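Local coordinates for nematode fatty acid retinoid binding protein (Necator americanus, PDB 4XCP) that probably binds fatty acids and retinol, and here holds palmitic acid within an all-helical fold, at residues 21-24 / 25-28; 120-123 / 124-128; 155-159 / 160-164. All coordinates share one frame; numbering follows the deposited sequence.

Contact 1 (21-24 / 25-28); sequences IPAD and YRDL
Arg-26 folds back over the start of helix 23-26 and meets Ile-21 with both its charge and its methylenes. The polar part comes first: NH1 of Arg-26 donates to Ile-21 O at 2.9 Å with an N-H...O angle of 168°, coming almost straight on to the carbonyl oxygen, which lies in the guanidinium plane. Bends at chi2 and chi3 (51° at the latter) curl the chain back to make this possible, and CA of Ala-23 then sits over one guanidinium face, 3.5 Å from NH1. Backbone bonds form the second group. Pro-22, at the N-cap position, offers its O to two donors: Arg-26 N at 3.0 Å, and Tyr-25 N at 2.9 Å. Ala-23 O takes Asp-27 N at 2.9 Å, and a water donates both to that oxygen and to Asp-27 OD1, spanning the turn.

The apolar group lies on the inner side. Ile-21 CG2 comes to 3.4 Å from Tyr-25 CD2, and Ile-21 CB touches Arg-26 CD at 3.5 Å, so the isoleucine meets both the ring and the arginine methylenes. With CG anti to the backbone N (chi1 178°), the tyrosine ring leads away from 21-24, toward Val-129 and Ile-110. Bound palmitic acid touches both Ile-21 and Tyr-25, while Tyr-18 adds a cation-pi contact to Arg-26.

As an example of a short helix secured from its own beginning, the turn divides its labour: a cation satisfies a carbonyl that precedes the helix, and the residue carrying that carbonyl turns hydrocarbon toward the lipid.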
ATOM      1  N   ILE A  21       4.807   7.527  10.368  1.00 19.60           N
ATOM      2  CA  ILE A  21       4.161   6.214  10.316  1.00 17.79           C
ATOM      3  C   ILE A  21       4.670   5.403  11.505  1.00 21.50           C
ATOM      4  O   ILE A  21       5.878   5.207  11.613  1.00 20.99           O
ATOM      5  CB  ILE A  21       4.435   5.466   8.981  1.00 19.89           C
ATOM      6  CG1 ILE A  21       4.254   6.365   7.737  1.00 19.71           C
ATOM      7  CG2 ILE A  21       3.573   4.198   8.893  1.00 21.26           C
ATOM      8  CD1 ILE A  21       4.962   5.813   6.432  1.00 22.45           C
ATOM      9  N   PRO A  22       3.790   4.896  12.394  1.00 19.83           N
ATOM     10  CA  PRO A  22       4.280   4.071  13.524  1.00 20.29           C
ATOM     11  C   PRO A  22       5.110   2.889  13.017  1.00 23.19           C
ATOM     12  O   PRO A  22       4.748   2.279  11.994  1.00 21.27           O
ATOM     13  CB  PRO A  22       2.986   3.598  14.207  1.00 21.59           C
ATOM     14  CG  PRO A  22       1.956   4.590  13.809  1.00 25.34           C
ATOM     15  CD  PRO A  22       2.320   5.055  12.436  1.00 20.83           C
ATOM     16  N   ALA A  23       6.257   2.618  13.686  1.00 19.14           N
ATOM     17  CA  ALA A  23       7.187   1.530  13.341  1.00 19.11           C
ATOM     18  C   ALA A  23       6.465   0.163  13.222  1.00 24.51           C
ATOM     19  O   ALA A  23       6.765  -0.603  12.310  1.00 24.40           O
ATOM     20  CB  ALA A  23       8.304   1.445  14.386  1.00 20.56           C
ATOM     21  N   ASP A  24       5.485  -0.107  14.101  1.00 21.98           N
ATOM     22  CA  ASP A  24       4.742  -1.367  14.085  1.00 23.19           C
ATOM     23  C   ASP A  24       3.769  -1.453  12.888  1.00 25.01           C
ATOM     24  O   ASP A  24       3.404  -2.561  12.497  1.00 25.46           O
ATOM     25  CB  ASP A  24       4.062  -1.679  15.446  1.00 26.99           C
ATOM     26  CG  ASP A  24       3.159  -0.600  16.033  1.00 44.74           C
ATOM     27  OD1 ASP A  24       3.209   0.554  15.542  1.00 45.29           O
ATOM     28  OD2 ASP A  24       2.441  -0.896  17.023  1.00 52.26           O
ATOM     29  N   TYR A  25       3.404  -0.311  12.269  1.00 20.02           N
ATOM     30  CA  TYR A  25       2.593  -0.335  11.044  1.00 18.70           C
ATOM     31  C   TYR A  25       3.559  -0.550   9.868  1.00 21.28           C
ATOM     32  O   TYR A  25       3.235  -1.294   8.956  1.00 20.55           O
ATOM     33  CB  TYR A  25       1.754   0.940  10.860  1.00 18.95           C
ATOM     34  CG  TYR A  25       0.946   0.947   9.571  1.00 19.25           C
ATOM     35  CD1 TYR A  25      -0.295   0.318   9.495  1.00 20.60           C
ATOM     36  CD2 TYR A  25       1.430   1.573   8.426  1.00 19.78           C
ATOM     37  CE1 TYR A  25      -1.036   0.320   8.313  1.00 20.90           C
ATOM     38  CE2 TYR A  25       0.702   1.582   7.239  1.00 20.86           C
ATOM     39  CZ  TYR A  25      -0.540   0.968   7.191  1.00 26.93           C
ATOM     40  OH  TYR A  25      -1.247   0.988   6.020  1.00 26.54           O
ATOM     41  N   ARG A  26       4.739   0.111   9.886  1.00 18.53           N
ATOM     42  CA  ARG A  26       5.785  -0.066   8.866  1.00 17.98           C
ATOM     43  C   ARG A  26       6.245  -1.548   8.831  1.00 20.39           C
ATOM     44  O   ARG A  26       6.486  -2.080   7.753  1.00 19.70           O
ATOM     45  CB  ARG A  26       6.969   0.895   9.123  1.00 18.23           C
ATOM     46  CG  ARG A  26       6.753   2.302   8.529  1.00 23.03           C
ATOM     47  CD  ARG A  26       7.275   3.426   9.419  1.00 27.23           C
ATOM     48  NE  ARG A  26       8.629   3.134   9.784  1.00 29.95           N
ATOM     49  CZ  ARG A  26       9.239   3.464  10.911  1.00 35.22           C
ATOM     50  NH1 ARG A  26       8.648   4.265  11.791  1.00 19.78           N
ATOM     51  NH2 ARG A  26      10.469   3.068  11.129  1.00 17.79           N
ATOM     52  N   ASP A  27       6.277  -2.228   9.992  1.00 18.21           N
ATOM     53  CA  ASP A  27       6.620  -3.663  10.080  1.00 20.15           C
ATOM     54  C   ASP A  27       5.614  -4.580   9.349  1.00 25.87           C
ATOM     55  O   ASP A  27       5.973  -5.704   8.994  1.00 25.90           O
ATOM     56  CB  ASP A  27       6.730  -4.117  11.541  1.00 22.75           C
ATOM     57  CG  ASP A  27       7.963  -3.602  12.261  1.00 33.82           C
ATOM     58  OD1 ASP A  27       8.933  -3.239  11.579  1.00 33.64           O
ATOM     59  OD2 ASP A  27       7.957  -3.583  13.511  1.00 43.94           O
ATOM     60  N   LEU A  28       4.373  -4.091   9.110  1.00 21.79           N
ATOM     61  CA  LEU A  28       3.314  -4.838   8.416  1.00 21.54           C
ATOM     62  C   LEU A  28       3.434  -4.662   6.921  1.00 25.71           C
ATOM     63  O   LEU A  28       2.760  -5.364   6.163  1.00 26.00           O
ATOM     64  CB  LEU A  28       1.920  -4.328   8.850  1.00 21.62           C
ATOM     65  CG  LEU A  28       1.535  -4.394  10.336  1.00 27.14           C
ATOM     66  CD1 LEU A  28       0.121  -3.851  10.536  1.00 27.71           C
ATOM     67  CD2 LEU A  28       1.632  -5.827  10.894  1.00 28.88           C
TER
HETATM   68  O   HOH W   1       9.576  -0.664  11.442  1.00 34.47           O

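Contact 2 (120-123 / 124-128); sequences PTKD and DLKAS
Thr-121 and Asp-124 embrace in a capping box at the start of helix 122-138. Thr-121 N donates to Asp-124 OD2 at 3.0 Å and 171°, meeting the carboxylate from above its plane, while Asp-124 N returns a bond to Thr-121 OG1 at 3.2 Å. The return bond depends on the threonine hydroxyl standing between the backbone N and the carbonyl carbon (chi1 59°), where it faces the first turn. Thr-121 O begins the ordinary helical bonding by accepting from Leu-125 N.

The tight part is the buried side, where Pro-120 CB touches Asp-124 CB at 3.9 Å and Leu-125 CD2 at 4.0 Å, and both the proline and the leucine are buried against Tyr-114 of helix 94-115. From that same helix Arg-113 forms a salt bridge with Asp-124 OD2, so one carboxylate oxygen serves a backbone N-H and a cation together.

The outer side is looser. Lys-126 bends at its end, and its NZ lies 3.6 Å from CG of Lys-122, but its salt bridge from NZ to Asp-123 OD1 is long, at 3.9 Å. Lys-122 runs out extended, its own NZ paired with Asp-24.

The chemistry thus falls into two grades: the capping box supplies acceptors to N-H groups at the helix start, where two acidic residues would probably suit the helix dipole, and the long Asp-123 to Lys-126 pairing beyond them constrains little.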
ATOM      1  N   PRO A 120      -3.132  10.060   9.282  1.00 30.36           N
ATOM      2  CA  PRO A 120      -3.932   9.149  10.121  1.00 29.44           C
ATOM      3  C   PRO A 120      -3.363   8.991  11.528  1.00 32.41           C
ATOM      4  O   PRO A 120      -2.148   9.021  11.708  1.00 30.54           O
ATOM      5  CB  PRO A 120      -3.878   7.808   9.372  1.00 30.64           C
ATOM      6  CG  PRO A 120      -3.310   8.101   8.024  1.00 34.52           C
ATOM      7  CD  PRO A 120      -2.524   9.360   8.129  1.00 30.52           C
ATOM      8  N   THR A 121      -4.243   8.805  12.524  1.00 30.26           N
ATOM      9  CA  THR A 121      -3.829   8.529  13.901  1.00 30.89           C
ATOM     10  C   THR A 121      -3.475   7.038  13.949  1.00 34.19           C
ATOM     11  O   THR A 121      -3.779   6.311  12.991  1.00 32.78           O
ATOM     12  CB  THR A 121      -4.970   8.836  14.903  1.00 38.15           C
ATOM     13  OG1 THR A 121      -6.107   8.041  14.573  1.00 39.30           O
ATOM     14  CG2 THR A 121      -5.349  10.326  14.957  1.00 33.08           C
ATOM     15  N   LYS A 122      -2.866   6.572  15.055  1.00 30.86           N
ATOM     16  CA  LYS A 122      -2.540   5.155  15.214  1.00 30.85           C
ATOM     17  C   LYS A 122      -3.840   4.309  15.244  1.00 33.00           C
ATOM     18  O   LYS A 122      -3.852   3.227  14.670  1.00 31.35           O
ATOM     19  CB  LYS A 122      -1.650   4.899  16.445  1.00 34.10           C
ATOM     20  CG  LYS A 122      -0.969   3.528  16.393  1.00 49.04           C
ATOM     21  CD  LYS A 122       0.128   3.369  17.422  1.00 63.05           C
ATOM     22  CE  LYS A 122       0.724   1.986  17.361  1.00 74.12           C
ATOM     23  NZ  LYS A 122       1.893   1.847  18.269  1.00 86.15           N
ATOM     24  N   ASP A 123      -4.937   4.842  15.846  1.00 29.87           N
ATOM     25  CA  ASP A 123      -6.260   4.197  15.896  1.00 29.74           C
ATOM     26  C   ASP A 123      -6.895   4.069  14.500  1.00 31.51           C
ATOM     27  O   ASP A 123      -7.565   3.073  14.241  1.00 31.32           O
ATOM     28  CB  ASP A 123      -7.208   4.921  16.859  1.00 32.71           C
ATOM     29  CG  ASP A 123      -6.972   4.623  18.334  1.00 44.93           C
ATOM     30  OD1 ASP A 123      -6.079   3.790  18.645  1.00 44.76           O
ATOM     31  OD2 ASP A 123      -7.675   5.223  19.179  1.00 51.87           O
ATOM     32  N   ASP A 124      -6.649   5.054  13.602  1.00 25.97           N
ATOM     33  CA  ASP A 124      -7.108   5.036  12.204  1.00 23.88           C
ATOM     34  C   ASP A 124      -6.377   3.921  11.451  1.00 25.78           C
ATOM     35  O   ASP A 124      -6.983   3.225  10.645  1.00 25.20           O
ATOM     36  CB  ASP A 124      -6.795   6.359  11.497  1.00 23.97           C
ATOM     37  CG  ASP A 124      -7.628   7.547  11.924  1.00 32.32           C
ATOM     38  OD1 ASP A 124      -8.771   7.335  12.400  1.00 32.69           O
ATOM     39  OD2 ASP A 124      -7.151   8.694  11.758  1.00 30.91           O
ATOM     40  N   LEU A 125      -5.070   3.778  11.697  1.00 20.82           N
ATOM     41  CA  LEU A 125      -4.276   2.742  11.056  1.00 20.21           C
ATOM     42  C   LEU A 125      -4.706   1.369  11.548  1.00 24.13           C
ATOM     43  O   LEU A 125      -4.877   0.465  10.729  1.00 23.52           O
ATOM     44  CB  LEU A 125      -2.774   2.967  11.249  1.00 19.81           C
ATOM     45  CG  LEU A 125      -2.189   4.254  10.633  1.00 23.45           C
ATOM     46  CD1 LEU A 125      -0.796   4.494  11.150  1.00 23.05           C
ATOM     47  CD2 LEU A 125      -2.162   4.194   9.113  1.00 23.04           C
ATOM     48  N   LYS A 126      -4.955   1.233  12.873  1.00 22.13           N
ATOM     49  CA  LYS A 126      -5.416  -0.013  13.483  1.00 22.28           C
ATOM     50  C   LYS A 126      -6.753  -0.414  12.865  1.00 26.52           C
ATOM     51  O   LYS A 126      -6.966  -1.594  12.562  1.00 26.33           O
ATOM     52  CB  LYS A 126      -5.572   0.154  15.005  1.00 26.54           C
ATOM     53  CG  LYS A 126      -4.266   0.231  15.797  1.00 36.51           C
ATOM     54  CD  LYS A 126      -4.564   0.236  17.292  1.00 43.64           C
ATOM     55  CE  LYS A 126      -3.318   0.177  18.140  1.00 66.83           C
ATOM     56  NZ  LYS A 126      -2.913   1.524  18.626  1.00 82.87           N
ATOM     57  N   ALA A 127      -7.646   0.580  12.658  1.00 23.43           N
ATOM     58  CA  ALA A 127      -8.963   0.367  12.053  1.00 24.09           C
ATOM     59  C   ALA A 127      -8.820  -0.108  10.602  1.00 24.76           C
ATOM     60  O   ALA A 127      -9.529  -1.043  10.229  1.00 22.28           O
ATOM     61  CB  ALA A 127      -9.797   1.637  12.120  1.00 25.20           C
ATOM     62  N   SER A 128      -7.860   0.460   9.814  1.00 20.21           N
ATOM     63  CA  SER A 128      -7.659   0.004   8.428  1.00 19.96           C
ATOM     64  C   SER A 128      -7.130  -1.436   8.354  1.00 21.99           C
ATOM     65  O   SER A 128      -7.602  -2.203   7.524  1.00 20.76           O
ATOM     66  CB  SER A 128      -6.771   0.953   7.620  1.00 23.21           C
ATOM     67  OG  SER A 128      -5.438   0.991   8.094  1.00 35.11           O
TER

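Contact 3 (155-159 / 160-164)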
ATOM      1  N   ALA A 155       0.709 -12.555   3.451  1.00 21.52           N
ATOM      2  CA  ALA A 155       0.026 -13.760   3.943  1.00 22.22           C
ATOM      3  C   ALA A 155       0.566 -14.122   5.331  1.00 26.35           C
ATOM      4  O   ALA A 155      -0.224 -14.401   6.228  1.00 26.24           O
ATOM      5  CB  ALA A 155       0.248 -14.916   2.984  1.00 23.62           C
ATOM      6  N   LYS A 156       1.906 -14.056   5.517  1.00 23.48           N
ATOM      7  CA  LYS A 156       2.583 -14.325   6.791  1.00 24.64           C
ATOM      8  C   LYS A 156       2.183 -13.301   7.880  1.00 27.59           C
ATOM      9  O   LYS A 156       1.942 -13.685   9.013  1.00 27.87           O
ATOM     10  CB  LYS A 156       4.107 -14.348   6.590  1.00 28.00           C
ATOM     11  CG  LYS A 156       4.867 -15.034   7.721  1.00 48.41           C
ATOM     12  CD  LYS A 156       6.370 -14.944   7.542  1.00 60.89           C
ATOM     13  CE  LYS A 156       7.115 -15.485   8.741  1.00 74.82           C
ATOM     14  NZ  LYS A 156       8.590 -15.434   8.541  1.00 85.22           N
ATOM     15  N   VAL A 157       2.085 -12.015   7.527  1.00 24.29           N
ATOM     16  CA  VAL A 157       1.638 -10.944   8.431  1.00 23.73           C
ATOM     17  C   VAL A 157       0.224 -11.266   8.967  1.00 26.24           C
ATOM     18  O   VAL A 157      -0.050 -11.082  10.158  1.00 25.63           O
ATOM     19  CB  VAL A 157       1.741  -9.554   7.721  1.00 26.11           C
ATOM     20  CG1 VAL A 157       0.830  -8.507   8.355  1.00 25.40           C
ATOM     21  CG2 VAL A 157       3.187  -9.077   7.708  1.00 25.76           C
ATOM     22  N   PHE A 158      -0.647 -11.777   8.084  1.00 23.29           N
ATOM     23  CA  PHE A 158      -2.011 -12.177   8.444  1.00 23.69           C
ATOM     24  C   PHE A 158      -2.037 -13.466   9.249  1.00 29.06           C
ATOM     25  O   PHE A 158      -2.579 -13.474  10.344  1.00 28.27           O
ATOM     26  CB  PHE A 158      -2.915 -12.285   7.202  1.00 24.97           C
ATOM     27  CG  PHE A 158      -3.072 -11.012   6.399  1.00 25.46           C
ATOM     28  CD1 PHE A 158      -3.413  -9.813   7.021  1.00 28.51           C
ATOM     29  CD2 PHE A 158      -2.977 -11.031   5.012  1.00 27.14           C
ATOM     30  CE1 PHE A 158      -3.552  -8.637   6.277  1.00 29.46           C
ATOM     31  CE2 PHE A 158      -3.136  -9.863   4.265  1.00 29.64           C
ATOM     32  CZ  PHE A 158      -3.394  -8.668   4.904  1.00 28.25           C
ATOM     33  N   GLU A 159      -1.399 -14.528   8.742  1.00 28.52           N
ATOM     34  CA  GLU A 159      -1.348 -15.865   9.357  1.00 29.78           C
ATOM     35  C   GLU A 159      -0.632 -15.948  10.705  1.00 34.96           C
ATOM     36  O   GLU A 159      -1.076 -16.708  11.561  1.00 34.82           O
ATOM     37  CB  GLU A 159      -0.732 -16.889   8.383  1.00 31.74           C
ATOM     38  CG  GLU A 159      -1.647 -17.272   7.227  1.00 38.16           C
ATOM     39  CD  GLU A 159      -2.950 -17.949   7.621  1.00 47.80           C
ATOM     40  OE1 GLU A 159      -2.953 -18.713   8.613  1.00 46.12           O
ATOM     41  OE2 GLU A 159      -3.967 -17.730   6.925  1.00 33.72           O
ATOM     42  N   SER A 160       0.480 -15.201  10.887  1.00 31.75           N
ATOM     43  CA  SER A 160       1.267 -15.204  12.128  1.00 32.08           C
ATOM     44  C   SER A 160       0.578 -14.550  13.322  1.00 36.77           C
ATOM     45  O   SER A 160       1.043 -14.717  14.450  1.00 38.43           O
ATOM     46  CB  SER A 160       2.604 -14.501  11.909  1.00 34.31           C
ATOM     47  OG  SER A 160       2.376 -13.125  11.648  1.00 34.87           O
ATOM     48  N   GLY A 161      -0.454 -13.754  13.068  1.00 31.30           N
ATOM     49  CA  GLY A 161      -1.133 -12.994  14.112  1.00 30.59           C
ATOM     50  C   GLY A 161      -0.553 -11.596  14.264  1.00 32.50           C
ATOM     51  O   GLY A 161      -0.991 -10.833  15.126  1.00 32.10           O
ATOM     52  N   LYS A 162       0.431 -11.240  13.415  1.00 28.70           N
ATOM     53  CA  LYS A 162       1.086  -9.927  13.420  1.00 28.37           C
ATOM     54  C   LYS A 162       0.096  -8.788  13.138  1.00 29.44           C
ATOM     55  O   LYS A 162       0.107  -7.784  13.856  1.00 28.62           O
ATOM     56  CB  LYS A 162       2.272  -9.898  12.441  1.00 31.36           C
ATOM     57  CG  LYS A 162       3.282  -8.800  12.740  1.00 49.73           C
ATOM     58  CD  LYS A 162       4.499  -8.875  11.815  1.00 57.00           C
ATOM     59  CE  LYS A 162       5.498  -7.771  12.076  1.00 66.90           C
ATOM     60  NZ  LYS A 162       6.252  -7.970  13.346  1.00 75.40           N
ATOM     61  N   ALA A 163      -0.785  -8.959  12.134  1.00 24.98           N
ATOM     62  CA  ALA A 163      -1.801  -7.946  11.811  1.00 23.81           C
ATOM     63  C   ALA A 163      -2.809  -7.793  12.967  1.00 27.65           C
ATOM     64  O   ALA A 163      -3.166  -6.664  13.309  1.00 27.27           O
ATOM     65  CB  ALA A 163      -2.529  -8.307  10.520  1.00 23.63           C
ATOM     66  N   ALA A 164      -3.237  -8.923  13.578  1.00 24.91           N
ATOM     67  CA  ALA A 164      -4.187  -8.925  14.693  1.00 25.08           C
ATOM     68  C   ALA A 164      -3.605  -8.234  15.921  1.00 29.35           C
ATOM     69  O   ALA A 164      -4.307  -7.453  16.547  1.00 28.57           O
ATOM     70  CB  ALA A 164      -4.620 -10.347  15.026  1.00 26.26           C
TER
HETATM   71  O   HOH W   2      -3.107 -11.504  12.060  1.00 26.34           O
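Ala-163 N reaches back across the bend to Val-157 O at 3.0 Å, and so ties the start of helix 162-167 to the last turn of helix 152-159. Between them Ser-160 N still makes its helical bond to Lys-156 O, whereas Gly-161 N holds Phe-158 O only weakly.

The serine side chain works in both directions. Its OG donates to Lys-156 O at 2.7 Å, so that carbonyl is gripped twice by one residue, with the hydroxyl and the N-H arriving from opposite faces of its plane. OG stands between the backbone N and the carbonyl carbon (chi1 66°), which turns it toward the preceding turn and also lets it accept from Lys-162 N at 3.2 Å. This second bond makes an ST turn, the compact device by which a hydroxyl bridges to the N-H two residues further on. Here it is set where one helix gives way to the next: Gly-161, with a positive phi of 93°, leaves the helical path and occupies the N-cap position of the following helix.

A water completes the junction, donating to Phe-158 O at 2.7 Å and accepting from Ala-164 N.

On the buried side, Ala-163 CB faces back toward helix 152-159. It meets CD1 of Phe-158 obliquely at 3.9 Å and lies at a similar separation from CG1 of Val-157. The phenylalanine ring goes on to stack with Tyr-136 of helix 122-138; the hydroxyl of Tyr-136 is hydrogen-bonded to Glu-159 OE2, while Ala-163 packs on Val-129 and Val-157 on Leu-28.

All three contacts are partly buried helix ends, each settling its backbone groups differently. Contact 1 lies nearest the chain's centre and is the one that touches palmitic acid; contact 2 is the more highly charged and lies farther out, and contact 3 is the most peripheral, built on a hydroxyl, a glycine and a water. Contacts 1 and 2 are joined directly, by the packing of Pro-22 CD on Leu-125 CD1 at 3.4 Å and by the salt bridge of Asp-24 with Lys-122. Contacts 1 and 3 meet through hydrocarbon, Leu-28 CD2 resting on Ala-163 CA. Contacts 2 and 3 do not touch, their centres about 17 Å apart, yet helix 122-138 begins at contact 2 and packs against contact 3.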